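Local coordinates for AOC_like domain-containing protein (Frankia sp. Cc1.17, PDB 7DVI) that catalyses exo-selective intermolecular Diels-Alder reactions on non-natural substrates and adopts an allene oxide cyclase-like barrel, at residues G69-R74 / V82-S87; N106-G111 / R132-I137; G27-Q32 / E55-S60; G95-E100 / Y116-L121. All blocks are in the same frame, centred on the assembly; numbering follows the deposited sequence.

Interaction 1. Residues G69-R74 / V82-S87. With EDO (1,2-ethanediol), chain G; EDO (1,2-ethanediol), chain F; EDO (1,2-ethanediol), chain R.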
# COMPACT_ATOMS: atom_id res chain seq x y z
N GLY A 69 3.10 -0.31 -17.34
CA GLY A 69 3.17 -0.97 -16.04
C GLY A 69 3.38 -2.47 -16.11
O GLY A 69 3.59 -3.04 -17.21
N ARG A 70 3.42 -3.06 -14.93
CA ARG A 70 3.61 -4.54 -14.84
C ARG A 70 2.88 -5.05 -13.61
O ARG A 70 2.46 -4.22 -12.71
CB ARG A 70 5.10 -4.86 -14.96
CG ARG A 70 5.97 -4.42 -13.79
CD ARG A 70 6.15 -5.46 -12.70
NE ARG A 70 7.16 -6.43 -13.13
CZ ARG A 70 7.55 -7.47 -12.40
NH1 ARG A 70 6.97 -7.74 -11.25
NH2 ARG A 70 8.51 -8.27 -12.84
N TYR A 71 2.78 -6.37 -13.51
CA TYR A 71 2.10 -7.01 -12.36
C TYR A 71 2.67 -8.41 -12.15
O TYR A 71 3.27 -8.97 -13.06
CB TYR A 71 0.59 -6.94 -12.55
CG TYR A 71 0.13 -7.68 -13.77
CD1 TYR A 71 0.18 -7.09 -15.03
CD2 TYR A 71 -0.31 -9.00 -13.68
CE1 TYR A 71 -0.22 -7.78 -16.16
CE2 TYR A 71 -0.75 -9.69 -14.81
CZ TYR A 71 -0.67 -9.09 -16.05
OH TYR A 71 -1.08 -9.77 -17.16
N GLU A 72 2.51 -8.92 -10.94
CA GLU A 72 3.16 -10.19 -10.52
C GLU A 72 2.22 -10.87 -9.55
O GLU A 72 1.75 -10.21 -8.59
CB GLU A 72 4.50 -9.93 -9.86
CG GLU A 72 5.21 -11.21 -9.47
CD GLU A 72 6.65 -11.05 -9.07
OE1 GLU A 72 7.17 -9.89 -9.15
OE2 GLU A 72 7.28 -12.08 -8.76
N ILE A 73 1.95 -12.16 -9.80
CA ILE A 73 1.21 -12.99 -8.81
C ILE A 73 2.14 -13.17 -7.63
O ILE A 73 3.25 -13.72 -7.84
CB ILE A 73 0.83 -14.37 -9.42
CG1 ILE A 73 0.13 -14.26 -10.77
CG2 ILE A 73 0.03 -15.15 -8.39
CD1 ILE A 73 -1.16 -13.47 -10.76
N ARG A 74 1.78 -12.78 -6.42
CA ARG A 74 2.81 -12.79 -5.35
C ARG A 74 2.50 -13.87 -4.30
O ARG A 74 3.44 -14.44 -3.75
CB ARG A 74 2.93 -11.41 -4.70
CG ARG A 74 3.63 -10.39 -5.59
CD ARG A 74 5.12 -10.66 -5.68
NE ARG A 74 5.71 -10.32 -4.40
CZ ARG A 74 5.96 -9.07 -3.96
NH1 ARG A 74 5.80 -8.00 -4.74
NH2 ARG A 74 6.37 -8.91 -2.71
N VAL A 82 -5.93 -14.31 -4.57
CA VAL A 82 -4.67 -14.37 -5.35
C VAL A 82 -4.08 -12.94 -5.42
O VAL A 82 -4.48 -12.12 -6.24
CB VAL A 82 -4.89 -15.04 -6.71
CG1 VAL A 82 -3.59 -15.08 -7.51
CG2 VAL A 82 -5.51 -16.45 -6.59
N LEU A 83 -3.15 -12.67 -4.53
CA LEU A 83 -2.66 -11.31 -4.29
C LEU A 83 -1.55 -11.03 -5.31
O LEU A 83 -0.56 -11.81 -5.44
CB LEU A 83 -2.23 -11.15 -2.83
CG LEU A 83 -3.31 -10.63 -1.88
CD1 LEU A 83 -3.77 -9.22 -2.21
CD2 LEU A 83 -4.51 -11.57 -1.83
N THR A 84 -1.80 -9.97 -6.04
CA THR A 84 -1.10 -9.57 -7.27
C THR A 84 -0.59 -8.13 -7.06
O THR A 84 -1.41 -7.25 -6.69
CB THR A 84 -2.08 -9.72 -8.45
OG1 THR A 84 -2.57 -11.07 -8.46
CG2 THR A 84 -1.42 -9.48 -9.78
N TYR A 85 0.68 -7.90 -7.35
CA TYR A 85 1.33 -6.58 -7.14
C TYR A 85 1.52 -5.89 -8.47
O TYR A 85 2.26 -6.42 -9.31
CB TYR A 85 2.63 -6.70 -6.36
CG TYR A 85 3.03 -5.38 -5.73
CD1 TYR A 85 2.48 -5.01 -4.52
CD2 TYR A 85 3.84 -4.47 -6.40
CE1 TYR A 85 2.80 -3.81 -3.93
CE2 TYR A 85 4.18 -3.26 -5.81
CZ TYR A 85 3.65 -2.93 -4.58
OH TYR A 85 3.93 -1.72 -4.00
N TYR A 86 0.89 -4.71 -8.59
CA TYR A 86 0.91 -3.85 -9.79
C TYR A 86 1.80 -2.62 -9.51
O TYR A 86 1.81 -2.07 -8.37
CB TYR A 86 -0.50 -3.36 -10.11
CG TYR A 86 -1.42 -4.39 -10.69
CD1 TYR A 86 -2.08 -5.28 -9.86
CD2 TYR A 86 -1.65 -4.46 -12.06
CE1 TYR A 86 -2.92 -6.25 -10.38
CE2 TYR A 86 -2.54 -5.40 -12.58
CZ TYR A 86 -3.13 -6.33 -11.74
OH TYR A 86 -3.97 -7.28 -12.24
N SER A 87 2.54 -2.23 -10.52
CA SER A 87 3.35 -0.99 -10.56
C SER A 87 3.22 -0.36 -11.94
O SER A 87 3.51 -1.09 -12.93
CB SER A 87 4.78 -1.27 -10.25
OG SER A 87 5.42 -0.09 -9.85
C1 EDO G . 10.75 -10.39 -10.76
O1 EDO G . 9.50 -10.60 -11.43
C2 EDO G . 10.70 -10.33 -9.25
O2 EDO G . 9.66 -9.50 -8.65
C1 EDO F . 5.17 -5.21 -1.26
O1 EDO F . 6.02 -6.09 -0.59
C2 EDO F . 5.88 -4.64 -2.42
O2 EDO F . 6.38 -5.65 -3.26
C1 EDO R . -3.91 -7.24 -15.82
O1 EDO R . -4.56 -7.15 -14.59
C2 EDO R . -3.87 -5.93 -16.52
O2 EDO R . -3.60 -6.04 -17.92
O HOH W 1 4.91 -6.37 -9.51
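Gly-69 and Arg-70 meet Ser-87 where strands 63-76 and 82-92, an antiparallel beta hairpin of the eight-stranded barrel, lie side by side. Glycine suits the first position, because a beta carbon there would run into O of Ser-87. Arg-70 exchanges two backbone hydrogen bonds with Ser-87, while its side chain, bent at chi2 and chi3, leans forward along its own strand toward Glu-72. NH1 thus forms a salt bridge with OE1 of Glu-72 (3.0 Å), and a water taking a hydrogen from the same NH1 passes one to O of Tyr-85, tying this surface pair to the second strand. Tyr-71 turns to the inner face, shared with Ile-73, Thr-84 and Tyr-86. Its CB sits over the Tyr-86 ring, 3.5 Å from the centroid, a CH-pi contact; the two rings are nearly parallel (19°) but slid so far apart that they hardly overlap. Glu-72 O accepts a firm bond from Tyr-85 N (2.8 Å), whereas the return bond is weak. Ile-73, branched and apolar as this buried place demands, lays CG2 on CG1 of Val-82 (3.7 Å) and CD1 beside Thr-84. Arg-74 ends the run: its N binds O of Leu-83 (2.7 Å), and its folded side chain runs alongside Tyr-85, whose hydroxyl is held by Glu-100. Its NH1 donates to O2 of an ethanediol (2.8 Å) whose C2 rests over the Tyr-85 ring.

Interaction 2. Residues N106-G111 / R132-I137. With EDO (1,2-ethanediol), chain L.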
# COMPACT_ATOMS: atom_id res chain seq x y z
N ASN A 106 -8.73 -12.44 -8.37
CA ASN A 106 -10.12 -12.97 -8.45
C ASN A 106 -11.07 -11.79 -8.67
O ASN A 106 -11.92 -11.91 -9.57
CB ASN A 106 -10.48 -13.81 -7.22
CG ASN A 106 -9.68 -15.11 -7.21
OD1 ASN A 106 -9.34 -15.62 -8.26
ND2 ASN A 106 -9.36 -15.61 -6.04
N ASP A 107 -10.86 -10.68 -7.93
CA ASP A 107 -11.64 -9.43 -8.08
C ASP A 107 -11.45 -8.92 -9.50
O ASP A 107 -12.44 -8.55 -10.17
CB ASP A 107 -11.19 -8.40 -7.04
CG ASP A 107 -11.85 -8.58 -5.69
OD1 ASP A 107 -12.68 -9.49 -5.59
OD2 ASP A 107 -11.54 -7.80 -4.77
N VAL A 108 -10.21 -8.96 -9.99
CA VAL A 108 -9.91 -8.54 -11.37
C VAL A 108 -10.79 -9.32 -12.34
O VAL A 108 -11.55 -8.70 -13.12
CB VAL A 108 -8.42 -8.71 -11.71
CG1 VAL A 108 -8.18 -8.38 -13.18
CG2 VAL A 108 -7.53 -7.85 -10.82
N LYS A 109 -10.66 -10.65 -12.34
CA LYS A 109 -11.37 -11.54 -13.29
C LYS A 109 -12.89 -11.38 -13.16
O LYS A 109 -13.56 -11.46 -14.20
CB LYS A 109 -10.95 -12.98 -13.05
CG LYS A 109 -9.50 -13.23 -13.43
CD LYS A 109 -9.12 -14.68 -13.46
CE LYS A 109 -9.14 -15.35 -12.12
NZ LYS A 109 -8.94 -16.82 -12.28
N ASN A 110 -13.41 -11.16 -11.96
CA ASN A 110 -14.87 -11.08 -11.68
C ASN A 110 -15.43 -9.66 -11.93
O ASN A 110 -16.58 -9.43 -11.47
CB ASN A 110 -15.17 -11.53 -10.25
CG ASN A 110 -14.91 -13.01 -10.04
OD1 ASN A 110 -14.64 -13.44 -8.91
ND2 ASN A 110 -14.91 -13.78 -11.11
N GLY A 111 -14.70 -8.73 -12.56
CA GLY A 111 -15.22 -7.37 -12.82
C GLY A 111 -15.49 -6.56 -11.55
O GLY A 111 -16.29 -5.59 -11.59
N ARG A 132 -5.54 5.00 -7.95
CA ARG A 132 -5.75 4.63 -9.36
C ARG A 132 -6.58 3.35 -9.24
O ARG A 132 -6.19 2.48 -8.50
CB ARG A 132 -4.43 4.40 -10.09
CG ARG A 132 -4.58 4.04 -11.56
CD ARG A 132 -5.00 2.63 -11.89
NE ARG A 132 -4.41 2.17 -13.13
CZ ARG A 132 -5.00 2.11 -14.30
NH1 ARG A 132 -6.26 2.45 -14.44
NH2 ARG A 132 -4.32 1.70 -15.34
N GLU A 133 -7.71 3.31 -9.92
CA GLU A 133 -8.69 2.21 -9.80
C GLU A 133 -9.10 1.80 -11.20
O GLU A 133 -8.94 2.61 -12.13
CB GLU A 133 -9.88 2.64 -8.95
CG GLU A 133 -9.58 2.77 -7.48
CD GLU A 133 -10.64 3.54 -6.70
OE1 GLU A 133 -11.66 3.95 -7.29
OE2 GLU A 133 -10.40 3.77 -5.50
N TRP A 134 -9.63 0.58 -11.33
CA TRP A 134 -10.13 0.08 -12.63
C TRP A 134 -10.99 -1.15 -12.37
O TRP A 134 -10.91 -1.71 -11.25
CB TRP A 134 -9.01 -0.23 -13.62
CG TRP A 134 -7.88 -1.04 -13.05
CD1 TRP A 134 -6.82 -0.59 -12.31
CD2 TRP A 134 -7.65 -2.44 -13.24
NE1 TRP A 134 -5.97 -1.61 -11.99
CE2 TRP A 134 -6.45 -2.76 -12.57
CE3 TRP A 134 -8.33 -3.44 -13.92
CZ2 TRP A 134 -5.93 -4.05 -12.54
CZ3 TRP A 134 -7.82 -4.72 -13.90
CH2 TRP A 134 -6.65 -5.01 -13.20
N ARG A 135 -11.74 -1.55 -13.38
CA ARG A 135 -12.49 -2.84 -13.37
C ARG A 135 -12.64 -3.34 -14.80
O ARG A 135 -12.70 -2.54 -15.76
CB ARG A 135 -13.83 -2.73 -12.65
CG ARG A 135 -14.76 -1.72 -13.28
CD ARG A 135 -16.19 -1.96 -12.86
NE ARG A 135 -17.01 -0.83 -13.24
CZ ARG A 135 -18.27 -0.64 -12.84
NH1 ARG A 135 -18.87 -1.52 -12.07
NH2 ARG A 135 -18.93 0.44 -13.21
N VAL A 136 -12.65 -4.67 -14.92
CA VAL A 136 -12.92 -5.35 -16.20
C VAL A 136 -14.43 -5.26 -16.45
O VAL A 136 -15.23 -5.54 -15.49
CB VAL A 136 -12.39 -6.78 -16.14
CG1 VAL A 136 -12.75 -7.55 -17.41
CG2 VAL A 136 -10.88 -6.75 -15.89
N ILE A 137 -14.82 -4.82 -17.64
CA ILE A 137 -16.25 -4.87 -18.07
C ILE A 137 -16.43 -6.19 -18.82
O ILE A 137 -17.31 -6.95 -18.49
CB ILE A 137 -16.63 -3.62 -18.90
CG1 ILE A 137 -16.31 -2.33 -18.14
CG2 ILE A 137 -18.10 -3.67 -19.31
CD1 ILE A 137 -16.92 -2.27 -16.75
C1 EDO L . -12.10 -16.25 -10.32
O1 EDO L . -13.28 -15.87 -11.01
C2 EDO L . -12.45 -16.97 -9.10
O2 EDO L . -13.68 -16.52 -8.58
O HOH W 2 -12.29 -6.15 -12.45
O HOH W 3 -17.51 -5.22 -14.28
O HOH W 4 -17.65 -3.77 -10.35
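A Schellman motif ends helix 105-109 and brings Val-108 and Gly-111 against Trp-134, Arg-135 and Val-136 at the end of strand 129-135. Gly-111 is its C-prime residue: with phi at 65°, a value glycine accepts easily, its N turns back to O of Val-108 (3.2 Å), and Val-112 N reaches O of Asp-107. Glycine also suits the crossing itself, since its CA comes to 3.2 Å from O of Val-136. Val-108 supplies the apolar part. Its CG1, anti to the backbone N (chi1 175°), touches CH2 of Trp-134 at 3.7 Å, the side chains meeting at a slant, and it lies more loosely against CG2 of Val-136. The indole also lays CD1 over one face of the Arg-132 guanidinium and makes an edge-to-face pair with Tyr-86. At the start of the segment the Asn-106 amide packs on Val-82 and sends a weak hydrogen bond to O of Gly-80; an alanine here would probably leave that carbonyl without this donor and open a small gap beside Val-82. Waters do the polar joining. One links O of Val-108 (2.7 Å) to N of Val-136, and two others both donate to O of Gly-111, reaching O of Val-136 and NH1 of Arg-135. With apolar contact and water-mediated bonds together, the helix end is held to the strand without any direct polar bond between them.

Interaction 3. Residues G27-Q32 / E55-S60. With EDO (1,2-ethanediol), chain M; EDO (1,2-ethanediol), chain R.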
# COMPACT_ATOMS: atom_id res chain seq x y z
N GLY A 27 -15.01 7.68 -15.37
CA GLY A 27 -15.55 7.17 -16.65
C GLY A 27 -14.46 7.09 -17.69
O GLY A 27 -14.73 7.31 -18.90
N ILE A 28 -13.25 6.75 -17.24
CA ILE A 28 -12.14 6.50 -18.18
C ILE A 28 -12.42 5.20 -18.92
O ILE A 28 -12.83 4.20 -18.29
CB ILE A 28 -10.78 6.48 -17.48
CG1 ILE A 28 -10.46 7.84 -16.87
CG2 ILE A 28 -9.71 5.97 -18.43
CD1 ILE A 28 -9.37 7.81 -15.83
N TRP A 29 -12.15 5.23 -20.21
CA TRP A 29 -12.20 4.10 -21.15
C TRP A 29 -10.73 3.82 -21.44
O TRP A 29 -10.02 4.73 -21.93
CB TRP A 29 -13.05 4.50 -22.40
CG TRP A 29 -13.20 3.45 -23.46
CD1 TRP A 29 -14.06 2.39 -23.45
CD2 TRP A 29 -12.49 3.38 -24.72
NE1 TRP A 29 -13.90 1.65 -24.59
CE2 TRP A 29 -12.95 2.23 -25.39
CE3 TRP A 29 -11.53 4.18 -25.35
CZ2 TRP A 29 -12.48 1.87 -26.65
CZ3 TRP A 29 -11.05 3.82 -26.59
CH2 TRP A 29 -11.52 2.67 -27.23
N GLU A 30 -10.26 2.60 -21.14
CA GLU A 30 -8.81 2.29 -21.11
C GLU A 30 -8.54 1.05 -21.96
O GLU A 30 -8.57 -0.09 -21.47
CB GLU A 30 -8.33 2.13 -19.66
CG GLU A 30 -6.85 1.79 -19.55
CD GLU A 30 -6.26 1.74 -18.14
OE1 GLU A 30 -6.88 2.31 -17.23
OE2 GLU A 30 -5.19 1.03 -17.96
N PRO A 31 -8.30 1.23 -23.28
CA PRO A 31 -7.95 0.10 -24.13
C PRO A 31 -6.49 -0.29 -23.96
O PRO A 31 -5.66 0.62 -23.80
CB PRO A 31 -8.20 0.64 -25.55
CG PRO A 31 -7.94 2.12 -25.42
CD PRO A 31 -8.50 2.46 -24.06
N GLN A 32 -6.23 -1.59 -24.11
CA GLN A 32 -4.87 -2.16 -24.03
C GLN A 32 -4.22 -2.09 -25.41
O GLN A 32 -4.80 -2.63 -26.32
CB GLN A 32 -4.98 -3.59 -23.51
CG GLN A 32 -3.62 -4.14 -23.12
CD GLN A 32 -3.71 -5.01 -21.89
OE1 GLN A 32 -3.99 -6.20 -22.02
NE2 GLN A 32 -3.48 -4.44 -20.71
N GLU A 55 -3.86 2.95 -23.38
CA GLU A 55 -4.29 4.36 -23.49
C GLU A 55 -5.43 4.59 -22.51
O GLU A 55 -6.11 3.62 -22.12
CB GLU A 55 -4.73 4.67 -24.91
CG GLU A 55 -3.58 4.83 -25.87
CD GLU A 55 -4.01 5.10 -27.31
OE1 GLU A 55 -5.21 4.95 -27.63
OE2 GLU A 55 -3.15 5.49 -28.08
N LEU A 56 -5.60 5.84 -22.12
CA LEU A 56 -6.75 6.27 -21.33
C LEU A 56 -7.43 7.38 -22.14
O LEU A 56 -6.72 8.28 -22.62
CB LEU A 56 -6.29 6.82 -19.98
CG LEU A 56 -5.95 5.77 -18.92
CD1 LEU A 56 -4.60 5.15 -19.25
CD2 LEU A 56 -5.93 6.41 -17.54
N TYR A 57 -8.76 7.33 -22.15
CA TYR A 57 -9.67 8.33 -22.74
C TYR A 57 -10.60 8.80 -21.63
O TYR A 57 -11.08 7.97 -20.83
CB TYR A 57 -10.37 7.71 -23.96
CG TYR A 57 -9.44 7.42 -25.10
CD1 TYR A 57 -8.66 6.27 -25.13
CD2 TYR A 57 -9.36 8.29 -26.18
CE1 TYR A 57 -7.78 6.03 -26.16
CE2 TYR A 57 -8.49 8.06 -27.22
CZ TYR A 57 -7.70 6.93 -27.21
OH TYR A 57 -6.87 6.68 -28.26
N ASP A 58 -10.82 10.12 -21.57
CA ASP A 58 -11.75 10.70 -20.57
C ASP A 58 -13.19 10.34 -20.96
O ASP A 58 -13.40 9.65 -21.97
CB ASP A 58 -11.45 12.19 -20.38
CG ASP A 58 -11.82 13.04 -21.59
OD1 ASP A 58 -12.75 12.63 -22.38
OD2 ASP A 58 -11.16 14.09 -21.75
N SER A 59 -14.16 10.74 -20.14
CA SER A 59 -15.59 10.38 -20.28
C SER A 59 -16.15 10.94 -21.59
O SER A 59 -17.19 10.46 -22.01
CB SER A 59 -16.37 10.86 -19.11
OG SER A 59 -16.33 12.27 -19.02
N SER A 60 -15.44 11.86 -22.24
CA SER A 60 -15.77 12.39 -23.59
C SER A 60 -15.02 11.63 -24.68
O SER A 60 -15.12 12.05 -25.82
CB SER A 60 -15.48 13.85 -23.63
OG SER A 60 -16.27 14.49 -22.65
C1 EDO M . -3.15 -6.54 -26.42
O1 EDO M . -4.15 -5.64 -26.80
C2 EDO M . -2.15 -6.72 -27.47
O2 EDO M . -0.93 -7.26 -26.98
C1 EDO R . -3.91 -7.24 -15.82
O1 EDO R . -4.56 -7.15 -14.59
C2 EDO R . -3.87 -5.93 -16.52
O2 EDO R . -3.60 -6.04 -17.92
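Trp-29 and Tyr-57 face each other as an antiparallel hydrogen-bonded pair, and backbone bonds set the frame. Trp-29 N donates to O of Tyr-57 (3.0 Å) and Tyr-57 N returns a bond to O of Trp-29 (2.9 Å). Further along, Glu-55 N reaches O of Pro-31; proline has no N-H to return a bond to O of Glu-55, so this pair is joined one way, and its ring packs on the aromatic groups instead. Aromatic contact follows the same register. The edge of the indole, through CE3, meets CD1 of Tyr-57 at 3.6 Å in an offset edge-to-face pair with planes 63° apart, while CD of Pro-31 lies over the indole face. CG of Trp-29 stands anti to its backbone N (chi1 180°), which runs the indole out beside the phenol, both pointing the same way. Apolar packing occupies the other face, where CG2 of Ile-28 rests on CG of Leu-56 (3.8 Å) and CD1 of Leu-56 lies along the extended Glu-30 chain, 4.0 Å from its CD. Charge enters through Glu-30 alone among these inward groups: OE2 forms a salt bridge with Arg-132. A leucine in its place would probably leave that buried guanidinium short of one carboxylate. Within the barrel, strand 22-37 is flanked beyond this pairing by strand 143-150, which Ile-28 and Glu-30 touch, and strand 49-57 by strand 63-76, which receives Leu-56 and Tyr-57.

Interaction 4. Residues G95-E100 / Y116-L121; sequences GIIHAE and YPAVGL. With EDO (1,2-ethanediol), chain B.
OE1 of Glu-100, whose backbone N reaches across to O of Pro-117 (3.2 Å), takes a nearly straight hydrogen bond from NE2 of His-98 at 2.6 Å. OE1 offers its anti lone pair and lies in the imidazole plane; an ethanediol, also bound by Arg-74 of the second subunit, adds a weak bond. With ND1 of the imidazole bonded to Asp-89 and OE2 to Tyr-85, both groups are probably restrained from turning. His-98 and Val-119 form a hydrogen-bonded pair, N of His-98 to O of Val-119 at 3.0 Å and N of Val-119 to O of His-98 at 2.9 Å. The segments 95-100 and 116-121 run at 149° to each other, on the neighbouring antiparallel barrel strands 95-104 and 114-121. Two alanines on the inner face let the backbones come close: CB of Ala-99 lies 3.9 Å from CB of Ala-118, which CG2 of Ile-97 meets at 3.7 Å. The short methyls let the Tyr-116 ring come close, so that Ala-99 CB sits at its edge, 4.0 Å from CE1, while the hydroxyl is bonded to Glu-88. On the outer face, apolar groups suit Val-119, which packs on Tyr-75 of the second subunit, and Leu-121, whose CD1 meets CG2 of Ile-96 at 4.0 Å.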
# COMPACT_ATOMS: atom_id res chain seq x y z
N GLY A 95 -0.47 15.93 -16.31
CA GLY A 95 0.61 15.60 -15.36
C GLY A 95 0.95 14.11 -15.35
O GLY A 95 0.58 13.38 -16.30
N ILE A 96 1.80 13.72 -14.39
CA ILE A 96 2.42 12.35 -14.33
C ILE A 96 2.12 11.81 -12.95
O ILE A 96 2.17 12.59 -12.00
CB ILE A 96 3.92 12.36 -14.64
CG1 ILE A 96 4.19 12.86 -16.07
CG2 ILE A 96 4.57 10.98 -14.42
CD1 ILE A 96 5.66 13.09 -16.38
N ILE A 97 1.78 10.51 -12.88
CA ILE A 97 1.38 9.80 -11.63
C ILE A 97 2.15 8.46 -11.58
O ILE A 97 2.25 7.78 -12.63
CB ILE A 97 -0.13 9.56 -11.59
CG1 ILE A 97 -0.91 10.87 -11.58
CG2 ILE A 97 -0.52 8.65 -10.41
CD1 ILE A 97 -2.38 10.69 -11.89
N HIS A 98 2.69 8.14 -10.41
CA HIS A 98 3.20 6.78 -10.10
C HIS A 98 2.17 6.07 -9.23
O HIS A 98 1.73 6.64 -8.21
CB HIS A 98 4.59 6.80 -9.46
CG HIS A 98 5.01 5.42 -9.10
ND1 HIS A 98 5.28 4.49 -10.06
CD2 HIS A 98 5.05 4.78 -7.90
CE1 HIS A 98 5.54 3.33 -9.48
NE2 HIS A 98 5.41 3.48 -8.15
N ALA A 99 1.79 4.84 -9.61
CA ALA A 99 0.80 4.06 -8.85
C ALA A 99 1.30 2.60 -8.71
O ALA A 99 1.94 2.09 -9.63
CB ALA A 99 -0.57 4.15 -9.52
N GLU A 100 1.15 2.05 -7.52
CA GLU A 100 1.55 0.66 -7.24
C GLU A 100 0.81 0.16 -5.99
O GLU A 100 0.48 0.94 -5.04
CB GLU A 100 3.05 0.50 -7.14
CG GLU A 100 3.63 1.05 -5.84
CD GLU A 100 5.10 0.78 -5.82
OE1 GLU A 100 5.83 1.47 -6.52
OE2 GLU A 100 5.49 -0.19 -5.19
N TYR A 116 -5.17 0.83 -6.09
CA TYR A 116 -4.05 0.96 -5.14
C TYR A 116 -3.56 2.42 -5.13
O TYR A 116 -3.95 3.24 -5.97
CB TYR A 116 -2.93 0.01 -5.56
CG TYR A 116 -2.83 -0.18 -7.05
CD1 TYR A 116 -2.28 0.77 -7.89
CD2 TYR A 116 -3.33 -1.34 -7.64
CE1 TYR A 116 -2.25 0.58 -9.27
CE2 TYR A 116 -3.32 -1.52 -9.00
CZ TYR A 116 -2.80 -0.56 -9.84
OH TYR A 116 -2.78 -0.79 -11.20
N PRO A 117 -2.71 2.75 -4.14
CA PRO A 117 -2.24 4.12 -3.97
C PRO A 117 -1.50 4.67 -5.20
O PRO A 117 -0.83 3.96 -5.92
CB PRO A 117 -1.32 4.05 -2.74
CG PRO A 117 -1.85 2.84 -1.98
CD PRO A 117 -2.27 1.86 -3.05
N ALA A 118 -1.62 5.99 -5.32
CA ALA A 118 -1.04 6.79 -6.40
C ALA A 118 -0.51 8.10 -5.81
O ALA A 118 -1.10 8.61 -4.84
CB ALA A 118 -2.10 7.01 -7.44
N VAL A 119 0.58 8.58 -6.37
CA VAL A 119 1.24 9.84 -5.94
C VAL A 119 1.52 10.66 -7.20
O VAL A 119 2.03 10.12 -8.21
CB VAL A 119 2.53 9.59 -5.12
CG1 VAL A 119 3.57 8.78 -5.88
CG2 VAL A 119 3.15 10.92 -4.65
N GLY A 120 1.27 11.97 -7.11
CA GLY A 120 1.61 12.90 -8.20
C GLY A 120 3.08 13.15 -8.27
O GLY A 120 3.68 13.36 -7.24
N LEU A 121 3.62 13.08 -9.47
CA LEU A 121 5.01 13.45 -9.75
C LEU A 121 5.08 14.82 -10.45
O LEU A 121 6.13 15.45 -10.31
CB LEU A 121 5.64 12.36 -10.61
CG LEU A 121 5.61 10.94 -10.04
CD1 LEU A 121 6.33 10.01 -11.01
CD2 LEU A 121 6.23 10.90 -8.65
C1 EDO B . 6.13 3.08 -2.90
O1 EDO B . 6.60 3.72 -4.05
C2 EDO B . 7.18 2.18 -2.38
O2 EDO B . 8.38 2.87 -2.17

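From the N terminus, interaction 3 comes first, closing a loop of 22 residues and pairing strands 22-37 and 49-57. Interaction 1 follows in series, closing a hairpin between strands 63-76 and 82-92, so the first four strands are paired two by two; strands 49-57 and 63-76 are sheet neighbours, but neither contact joins them. Interactions 4 and 2 then cross: segment 106-111 lies inside the loop closed by 95-100 and 116-121, but its partner 132-137 lies beyond it. The crossing ties helix 105-109 to strand 129-135 while strands 95-104 and 114-121 pair. No contact nests in another. Inside the barrel, Arg-132 of interaction 2 bridges to Glu-30 of interaction 3; on its outer face, Tyr-85 of interaction 1 bonds Glu-100 of interaction 4.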